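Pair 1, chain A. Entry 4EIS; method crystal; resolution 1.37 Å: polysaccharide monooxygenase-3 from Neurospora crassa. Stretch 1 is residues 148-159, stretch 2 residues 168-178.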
# COMPACT_ATOMS: atom_id res chain seq x y z
N GLY A 148 -12.21 13.66 5.56
CA GLY A 148 -10.92 14.25 5.88
C GLY A 148 -9.92 13.91 4.81
O GLY A 148 -10.28 13.37 3.77
N TYR A 149 -8.66 14.16 5.12
CA TYR A 149 -7.55 13.85 4.25
C TYR A 149 -6.92 12.57 4.78
O TYR A 149 -6.68 12.45 5.97
CB TYR A 149 -6.56 15.00 4.29
CG TYR A 149 -7.07 16.28 3.69
CD1 TYR A 149 -7.30 16.39 2.32
CD2 TYR A 149 -7.28 17.41 4.48
CE1 TYR A 149 -7.76 17.57 1.76
CE2 TYR A 149 -7.72 18.60 3.93
CZ TYR A 149 -7.96 18.67 2.56
OH TYR A 149 -8.40 19.84 2.01
N TYR A 150 -6.66 11.62 3.90
CA TYR A 150 -6.13 10.34 4.30
C TYR A 150 -5.02 9.93 3.37
O TYR A 150 -5.06 10.21 2.16
CB TYR A 150 -7.21 9.28 4.22
CG TYR A 150 -8.34 9.36 5.23
CD1 TYR A 150 -8.36 8.51 6.33
CD2 TYR A 150 -9.43 10.22 5.06
CE1 TYR A 150 -9.39 8.52 7.25
CE2 TYR A 150 -10.47 10.25 5.99
CZ TYR A 150 -10.44 9.39 7.07
OH TYR A 150 -11.46 9.38 7.98
N LEU A 151 -4.03 9.25 3.93
CA LEU A 151 -2.97 8.61 3.17
C LEU A 151 -3.41 7.16 2.96
O LEU A 151 -3.98 6.53 3.87
CB LEU A 151 -1.68 8.68 3.97
CG LEU A 151 -0.25 8.64 3.46
CD1 LEU A 151 -0.01 9.40 2.17
CD2 LEU A 151 0.66 9.17 4.56
N VAL A 152 -3.12 6.64 1.78
CA VAL A 152 -3.33 5.23 1.47
C VAL A 152 -1.97 4.58 1.22
O VAL A 152 -1.20 5.09 0.39
CB VAL A 152 -4.23 5.05 0.22
CG1 VAL A 152 -4.44 3.56 -0.06
CG2 VAL A 152 -5.54 5.81 0.37
N ARG A 153 -1.69 3.49 1.91
CA ARG A 153 -0.47 2.72 1.70
C ARG A 153 -0.84 1.40 1.10
O ARG A 153 -1.57 0.63 1.70
CB ARG A 153 0.23 2.44 3.03
CG ARG A 153 1.52 1.66 2.89
CD ARG A 153 2.17 1.41 4.24
NE ARG A 153 3.34 0.54 4.14
CZ ARG A 153 3.29 -0.79 4.03
NH1 ARG A 153 2.14 -1.44 4.10
NH2 ARG A 153 4.40 -1.49 3.91
N HIS A 154 -0.29 1.14 -0.08
CA HIS A 154 -0.54 -0.09 -0.79
C HIS A 154 0.76 -0.82 -1.07
O HIS A 154 1.74 -0.20 -1.46
CB HIS A 154 -1.29 0.25 -2.08
CG HIS A 154 -1.58 -0.93 -2.98
ND1 HIS A 154 -2.56 -1.83 -2.74
CD2 HIS A 154 -1.03 -1.28 -4.22
CE1 HIS A 154 -2.59 -2.73 -3.73
NE2 HIS A 154 -1.67 -2.40 -4.63
N GLU A 155 0.77 -2.13 -0.89
CA GLU A 155 1.95 -2.94 -1.13
C GLU A 155 1.63 -4.29 -1.71
O GLU A 155 0.56 -4.85 -1.50
CB GLU A 155 2.75 -3.16 0.14
CG GLU A 155 2.03 -4.04 1.13
CD GLU A 155 2.71 -4.09 2.49
OE1 GLU A 155 3.96 -3.95 2.56
OE2 GLU A 155 1.97 -4.22 3.49
N ILE A 156 2.62 -4.79 -2.46
CA ILE A 156 2.79 -6.23 -2.72
C ILE A 156 4.01 -6.66 -1.91
O ILE A 156 5.01 -5.93 -1.87
CB ILE A 156 3.05 -6.56 -4.21
CG1 ILE A 156 1.90 -6.08 -5.08
CG2 ILE A 156 3.28 -8.07 -4.36
CD1 ILE A 156 2.27 -5.97 -6.54
N ILE A 157 3.94 -7.83 -1.27
CA ILE A 157 5.10 -8.43 -0.62
C ILE A 157 5.48 -9.67 -1.42
O ILE A 157 4.83 -10.71 -1.36
CB ILE A 157 4.85 -8.83 0.84
CG1 ILE A 157 4.18 -7.70 1.61
CG2 ILE A 157 6.16 -9.22 1.47
CD1 ILE A 157 3.81 -8.11 3.02
N ALA A 158 6.53 -9.55 -2.23
CA ALA A 158 6.98 -10.71 -3.01
C ALA A 158 7.85 -11.63 -2.15
O ALA A 158 8.78 -11.17 -1.47
CB ALA A 158 7.75 -10.26 -4.22
N LEU A 159 7.52 -12.93 -2.17
CA LEU A 159 8.11 -13.90 -1.25
C LEU A 159 8.98 -14.97 -1.89
O LEU A 159 9.34 -15.94 -1.22
CB LEU A 159 7.00 -14.56 -0.44
CG LEU A 159 6.17 -13.64 0.46
CD1 LEU A 159 4.99 -14.39 1.06
CD2 LEU A 159 7.05 -13.01 1.55
N ALA A 168 12.24 -11.19 2.12
CA ALA A 168 10.95 -10.70 1.67
C ALA A 168 11.11 -9.35 0.96
O ALA A 168 11.89 -8.51 1.43
CB ALA A 168 9.99 -10.56 2.83
N GLN A 169 10.40 -9.15 -0.15
CA GLN A 169 10.52 -7.92 -0.93
C GLN A 169 9.21 -7.13 -0.85
O GLN A 169 8.16 -7.59 -1.34
CB GLN A 169 10.90 -8.19 -2.38
CG GLN A 169 12.30 -8.77 -2.56
CD GLN A 169 12.63 -9.17 -3.98
OE1 GLN A 169 11.90 -8.86 -4.91
NE2 GLN A 169 13.75 -9.86 -4.14
N PHE A 170 9.29 -5.95 -0.25
CA PHE A 170 8.13 -5.09 -0.07
C PHE A 170 8.14 -4.00 -1.12
O PHE A 170 9.16 -3.38 -1.33
CB PHE A 170 8.15 -4.46 1.31
CG PHE A 170 8.14 -5.46 2.45
CD1 PHE A 170 6.99 -5.70 3.17
CD2 PHE A 170 9.30 -6.09 2.84
CE1 PHE A 170 6.98 -6.60 4.23
CE2 PHE A 170 9.31 -7.01 3.89
CZ PHE A 170 8.14 -7.28 4.60
N TYR A 171 7.00 -3.78 -1.76
CA TYR A 171 6.84 -2.80 -2.81
C TYR A 171 5.72 -1.83 -2.38
O TYR A 171 4.59 -1.88 -2.87
CB TYR A 171 6.52 -3.54 -4.11
CG TYR A 171 7.66 -4.38 -4.62
CD1 TYR A 171 8.64 -3.82 -5.39
CD2 TYR A 171 7.78 -5.71 -4.28
CE1 TYR A 171 9.68 -4.56 -5.87
CE2 TYR A 171 8.82 -6.47 -4.76
CZ TYR A 171 9.78 -5.89 -5.55
OH TYR A 171 10.82 -6.67 -6.01
N PRO A 172 6.02 -0.96 -1.39
CA PRO A 172 5.00 -0.03 -0.87
C PRO A 172 4.99 1.27 -1.62
O PRO A 172 5.99 1.68 -2.20
CB PRO A 172 5.48 0.24 0.55
CG PRO A 172 6.97 0.17 0.43
CD PRO A 172 7.28 -0.85 -0.63
N GLY A 173 3.85 1.93 -1.57
CA GLY A 173 3.66 3.22 -2.21
C GLY A 173 2.44 3.87 -1.61
O GLY A 173 1.52 3.16 -1.22
N CYS A 174 2.44 5.20 -1.55
CA CYS A 174 1.40 5.94 -0.89
C CYS A 174 0.75 6.97 -1.81
O CYS A 174 1.43 7.60 -2.60
CB CYS A 174 1.97 6.63 0.34
SG CYS A 174 2.46 5.45 1.61
N HIS A 175 -0.57 7.09 -1.71
CA HIS A 175 -1.29 8.15 -2.36
C HIS A 175 -2.24 8.84 -1.40
O HIS A 175 -2.49 8.33 -0.32
CB HIS A 175 -1.95 7.64 -3.67
CG HIS A 175 -2.93 6.49 -3.49
ND1 HIS A 175 -2.53 5.20 -3.37
CD2 HIS A 175 -4.31 6.48 -3.41
CE1 HIS A 175 -3.60 4.41 -3.26
NE2 HIS A 175 -4.70 5.20 -3.28
N GLN A 176 -2.73 10.01 -1.82
CA GLN A 176 -3.40 10.93 -0.93
C GLN A 176 -4.83 11.17 -1.38
O GLN A 176 -5.08 11.58 -2.52
CB GLN A 176 -2.61 12.24 -0.85
CG GLN A 176 -1.19 11.98 -0.37
CD GLN A 176 -0.29 13.19 -0.19
OE1 GLN A 176 0.79 13.06 0.37
NE2 GLN A 176 -0.72 14.36 -0.66
N LEU A 177 -5.75 11.02 -0.42
CA LEU A 177 -7.18 11.15 -0.68
C LEU A 177 -7.81 12.29 0.13
O LEU A 177 -7.36 12.59 1.25
CB LEU A 177 -7.91 9.87 -0.28
CG LEU A 177 -7.53 8.55 -0.93
CD1 LEU A 177 -8.50 7.48 -0.46
CD2 LEU A 177 -7.52 8.67 -2.44
N GLN A 178 -8.84 12.91 -0.44
CA GLN A 178 -9.78 13.69 0.31
C GLN A 178 -11.05 12.86 0.30
O GLN A 178 -11.76 12.78 -0.71
CB GLN A 178 -10.07 15.05 -0.31
CG GLN A 178 -11.03 15.84 0.57
CD GLN A 178 -11.47 17.16 -0.01
OE1 GLN A 178 -11.13 17.50 -1.14
NE2 GLN A 178 -12.25 17.91 0.79
O HOH W 1 2.65 0.03 -4.09

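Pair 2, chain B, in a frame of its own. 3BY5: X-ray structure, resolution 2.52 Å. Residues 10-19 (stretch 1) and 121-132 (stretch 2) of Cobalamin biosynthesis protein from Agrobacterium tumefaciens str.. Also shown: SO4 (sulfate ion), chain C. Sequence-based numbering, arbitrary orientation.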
# COMPACT_ATOMS: atom_id res chain seq x y z
N VAL B 10 3.94 6.05 14.27
CA VAL B 10 3.19 5.26 13.25
C VAL B 10 3.41 3.74 13.45
O VAL B 10 4.54 3.27 13.58
CB VAL B 10 3.53 5.73 11.80
CG1 VAL B 10 3.08 4.72 10.73
CG2 VAL B 10 2.91 7.10 11.52
N THR B 11 2.30 3.00 13.51
CA THR B 11 2.31 1.56 13.73
C THR B 11 1.60 0.75 12.62
O THR B 11 0.44 1.00 12.29
CB THR B 11 1.81 1.18 15.16
OG1 THR B 11 0.98 0.01 15.12
CG2 THR B 11 1.05 2.33 15.80
N VAL B 12 2.34 -0.21 12.07
CA VAL B 12 1.92 -1.00 10.92
C VAL B 12 1.66 -2.44 11.35
O VAL B 12 2.47 -3.02 12.07
CB VAL B 12 3.02 -0.99 9.81
CG1 VAL B 12 2.63 -1.85 8.62
CG2 VAL B 12 3.29 0.43 9.35
N ALA B 13 0.53 -3.01 10.94
CA ALA B 13 0.27 -4.43 11.14
C ALA B 13 0.42 -5.22 9.85
O ALA B 13 -0.34 -5.01 8.90
CB ALA B 13 -1.11 -4.66 11.73
N GLY B 14 1.40 -6.11 9.81
CA GLY B 14 1.59 -7.01 8.68
C GLY B 14 0.66 -8.19 8.79
O GLY B 14 0.60 -8.84 9.84
N ILE B 15 -0.08 -8.48 7.72
CA ILE B 15 -1.11 -9.52 7.74
C ILE B 15 -0.77 -10.69 6.82
O ILE B 15 -0.47 -10.50 5.64
CB ILE B 15 -2.52 -8.98 7.36
CG1 ILE B 15 -2.86 -7.70 8.15
CG2 ILE B 15 -3.59 -10.05 7.56
CD1 ILE B 15 -2.91 -7.88 9.66
N GLY B 16 -0.82 -11.89 7.37
CA GLY B 16 -0.72 -13.12 6.59
C GLY B 16 -1.91 -14.00 6.91
O GLY B 16 -2.37 -14.02 8.04
N CYS B 17 -2.41 -14.70 5.90
CA CYS B 17 -3.50 -15.65 6.09
C CYS B 17 -3.46 -16.74 5.03
O CYS B 17 -2.82 -16.58 3.99
CB CYS B 17 -4.87 -14.96 6.09
SG CYS B 17 -5.12 -13.75 4.78
N ARG B 18 -4.14 -17.85 5.32
CA ARG B 18 -4.26 -18.95 4.36
C ARG B 18 -5.29 -18.57 3.29
O ARG B 18 -6.18 -17.75 3.54
CB ARG B 18 -4.66 -20.25 5.07
CG ARG B 18 -3.74 -21.45 4.78
CD ARG B 18 -3.95 -22.02 3.37
NE ARG B 18 -2.70 -22.43 2.74
CZ ARG B 18 -1.90 -21.63 2.03
NH1 ARG B 18 -0.78 -22.12 1.50
NH2 ARG B 18 -2.20 -20.36 1.84
N LYS B 19 -5.13 -19.14 2.09
CA LYS B 19 -6.04 -18.93 0.96
C LYS B 19 -7.49 -19.21 1.37
O LYS B 19 -7.83 -20.33 1.75
CB LYS B 19 -5.67 -19.83 -0.23
CG LYS B 19 -4.29 -19.58 -0.84
CD LYS B 19 -3.91 -20.73 -1.77
CE LYS B 19 -2.47 -20.65 -2.26
NZ LYS B 19 -2.08 -21.88 -3.00
N GLY B 121 -6.86 -17.28 15.17
CA GLY B 121 -7.47 -18.17 14.18
C GLY B 121 -6.33 -18.64 13.30
O GLY B 121 -5.32 -19.15 13.80
N ASP B 122 -6.47 -18.47 11.99
CA ASP B 122 -5.33 -18.66 11.08
C ASP B 122 -5.01 -17.39 10.29
O ASP B 122 -4.76 -17.42 9.08
CB ASP B 122 -5.48 -19.91 10.20
CG ASP B 122 -6.92 -20.18 9.79
OD1 ASP B 122 -7.42 -21.28 10.07
OD2 ASP B 122 -7.54 -19.27 9.20
N VAL B 123 -5.03 -16.27 11.00
CA VAL B 123 -4.57 -14.99 10.50
C VAL B 123 -3.37 -14.57 11.36
O VAL B 123 -3.48 -14.45 12.58
CB VAL B 123 -5.67 -13.90 10.56
CG1 VAL B 123 -5.18 -12.58 9.98
CG2 VAL B 123 -6.92 -14.34 9.82
N THR B 124 -2.23 -14.37 10.70
CA THR B 124 -1.01 -13.92 11.37
C THR B 124 -0.93 -12.40 11.36
O THR B 124 -1.20 -11.76 10.35
CB THR B 124 0.25 -14.50 10.70
OG1 THR B 124 0.07 -15.90 10.51
CG2 THR B 124 1.49 -14.27 11.55
N VAL B 125 -0.58 -11.83 12.51
CA VAL B 125 -0.46 -10.39 12.67
C VAL B 125 0.90 -10.06 13.26
O VAL B 125 1.24 -10.54 14.34
CB VAL B 125 -1.56 -9.82 13.60
CG1 VAL B 125 -1.54 -8.30 13.58
CG2 VAL B 125 -2.95 -10.35 13.20
N ALA B 126 1.67 -9.26 12.53
CA ALA B 126 2.96 -8.73 13.00
C ALA B 126 2.86 -7.22 13.17
O ALA B 126 2.46 -6.53 12.25
CB ALA B 126 4.06 -9.06 12.03
N ILE B 127 3.23 -6.71 14.34
CA ILE B 127 3.16 -5.26 14.57
C ILE B 127 4.55 -4.62 14.56
O ILE B 127 5.44 -5.04 15.30
CB ILE B 127 2.36 -4.89 15.85
CG1 ILE B 127 0.88 -5.25 15.69
CG2 ILE B 127 2.43 -3.39 16.16
CD1 ILE B 127 0.49 -6.54 16.35
N ALA B 128 4.72 -3.62 13.70
CA ALA B 128 5.94 -2.82 13.67
C ALA B 128 5.64 -1.36 13.98
O ALA B 128 4.57 -0.86 13.66
CB ALA B 128 6.62 -2.94 12.33
N MSE B 129 6.59 -0.68 14.63
CA MSE B 129 6.53 0.76 14.85
C MSE B 129 7.75 1.43 14.26
O MSE B 129 8.85 0.86 14.29
CB MSE B 129 6.44 1.09 16.34
CG MSE B 129 5.05 1.47 16.79
SE MSE B 129 4.69 0.85 18.60
CE MSE B 129 2.94 1.65 18.90
N THR B 130 7.57 2.63 13.72
CA THR B 130 8.66 3.34 13.06
C THR B 130 9.29 4.39 13.97
O THR B 130 8.78 4.65 15.06
CB THR B 130 8.20 3.95 11.71
OG1 THR B 130 9.35 4.33 10.94
CG2 THR B 130 7.30 5.15 11.93
N SER B 131 10.39 4.98 13.51
CA SER B 131 11.18 5.98 14.25
C SER B 131 10.36 7.14 14.84
O SER B 131 10.57 7.53 15.99
CB SER B 131 12.31 6.53 13.37
OG SER B 131 13.14 5.50 12.89
N ASP B 132 9.43 7.68 14.04
CA ASP B 132 8.53 8.75 14.50
C ASP B 132 7.18 8.19 14.96
O ASP B 132 7.01 7.79 16.11
CB ASP B 132 8.34 9.82 13.42
CG ASP B 132 7.75 9.27 12.13
OD1 ASP B 132 6.56 9.56 11.85
OD2 ASP B 132 8.47 8.56 11.40
S SO4 C . 3.88 -15.53 8.55
O1 SO4 C . 3.40 -14.92 7.31
O2 SO4 C . 4.22 -14.49 9.52
O3 SO4 C . 2.85 -16.39 9.11
O4 SO4 C . 5.07 -16.33 8.26

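Pair 1 and pair 2 are both two-stranded antiparallel arrangements, and the evidence for a common backbone is direct: N, CA and C atoms of 14 central residues superpose with an RMSD of 0.4 Å. The angle between strand directions is 155° in pair 1 and 157° in pair 2, with the axes approaching to 4.6 and 4.4 Å. The match runs from Tyr150(A) with Val10(B) to Ala158(A) with Arg18(B) on one strand, and from Gln169(A) with Asp122(B) to Leu177(A) with Thr130(B) on the other. Agreement loosens at Ile157(A) and Cys17(B), whose CA atoms lie 1.3 Å apart after superposition.

The hydrogen-bond ladder follows the same register. In pair 1, Val152(A) N donates to His175(A) O at 2.8 Å and His175(A) N returns a bond to Val152(A) O at 3.0 Å; at the matched positions, Val12(B) N to Ala128(B) O and Ala128(B) N to Val12(B) O both measure 2.8 Å. One step along, His154(A) N reaches Gly173(A) O at 2.9 Å, where Gly14(B) N reaches Ala126(B) O at 2.7 Å. The return bond differs more: Gly173(A) N to His154(A) O is bent to 134°, whereas Ala126(B) N to Gly14(B) O holds 169°. In pair 1 a water also donates to His154(A) O at 2.8 Å and to Tyr171(A) O at 3.0 Å, joining the two strands.

Side chains fill this frame differently. On the face carrying Val152(A) and His175(A), the valine CB sits 3.7 Å from the centroid of the His175(A) ring, 18° off its normal, while Val152(A) CG2 meets Leu177(A) CD1 at 3.5 Å. Pair 2 keeps a valine in the same t rotamer, but its partner is the small Ala128(B), and the nearest approach of the Val12(B) side chain to the other stretch is from its CB to Ala128(B) O, 4.2 Å. Glycine occurs at different places: Gly173(A) matches Ala126(B), and Gly14(B) and Gly16(B) match His154(A) and Ile156(A). A CB on Gly16(B) would be crowded by sulfate O1 at 3.0 Å; this ion, probably from the crystallisation liquor, accepts a bond from Thr124(B) OG1 to its O3 at 3.2 Å.

The opposite face shows the sharpest contrast. Arg153(A) and Glu155(A), two residues apart on one strand, form a salt bridge, with Arg153(A) NH2 to Glu155(A) OE1 at 2.8 Å and a second bond from Arg153(A) NH1 to Glu155(A) OE2 at 2.9 Å. OE1 of Glu155(A) also lies at the edge of the Phe170(A) ring, 3.6 Å from its CD1, and Ile157(A) CG2 covers one face of that ring, 4.0 Å from the centroid. Ala13(B) and Ile15(B) replace the charged pair with apolar packing: Ala13(B) CB touches Val125(B) CG1 at 4.1 Å, and Ile15(B) CG2 meets Val123(B) CG1 at 3.8 Å. Val123(B) takes the place of Phe170(A).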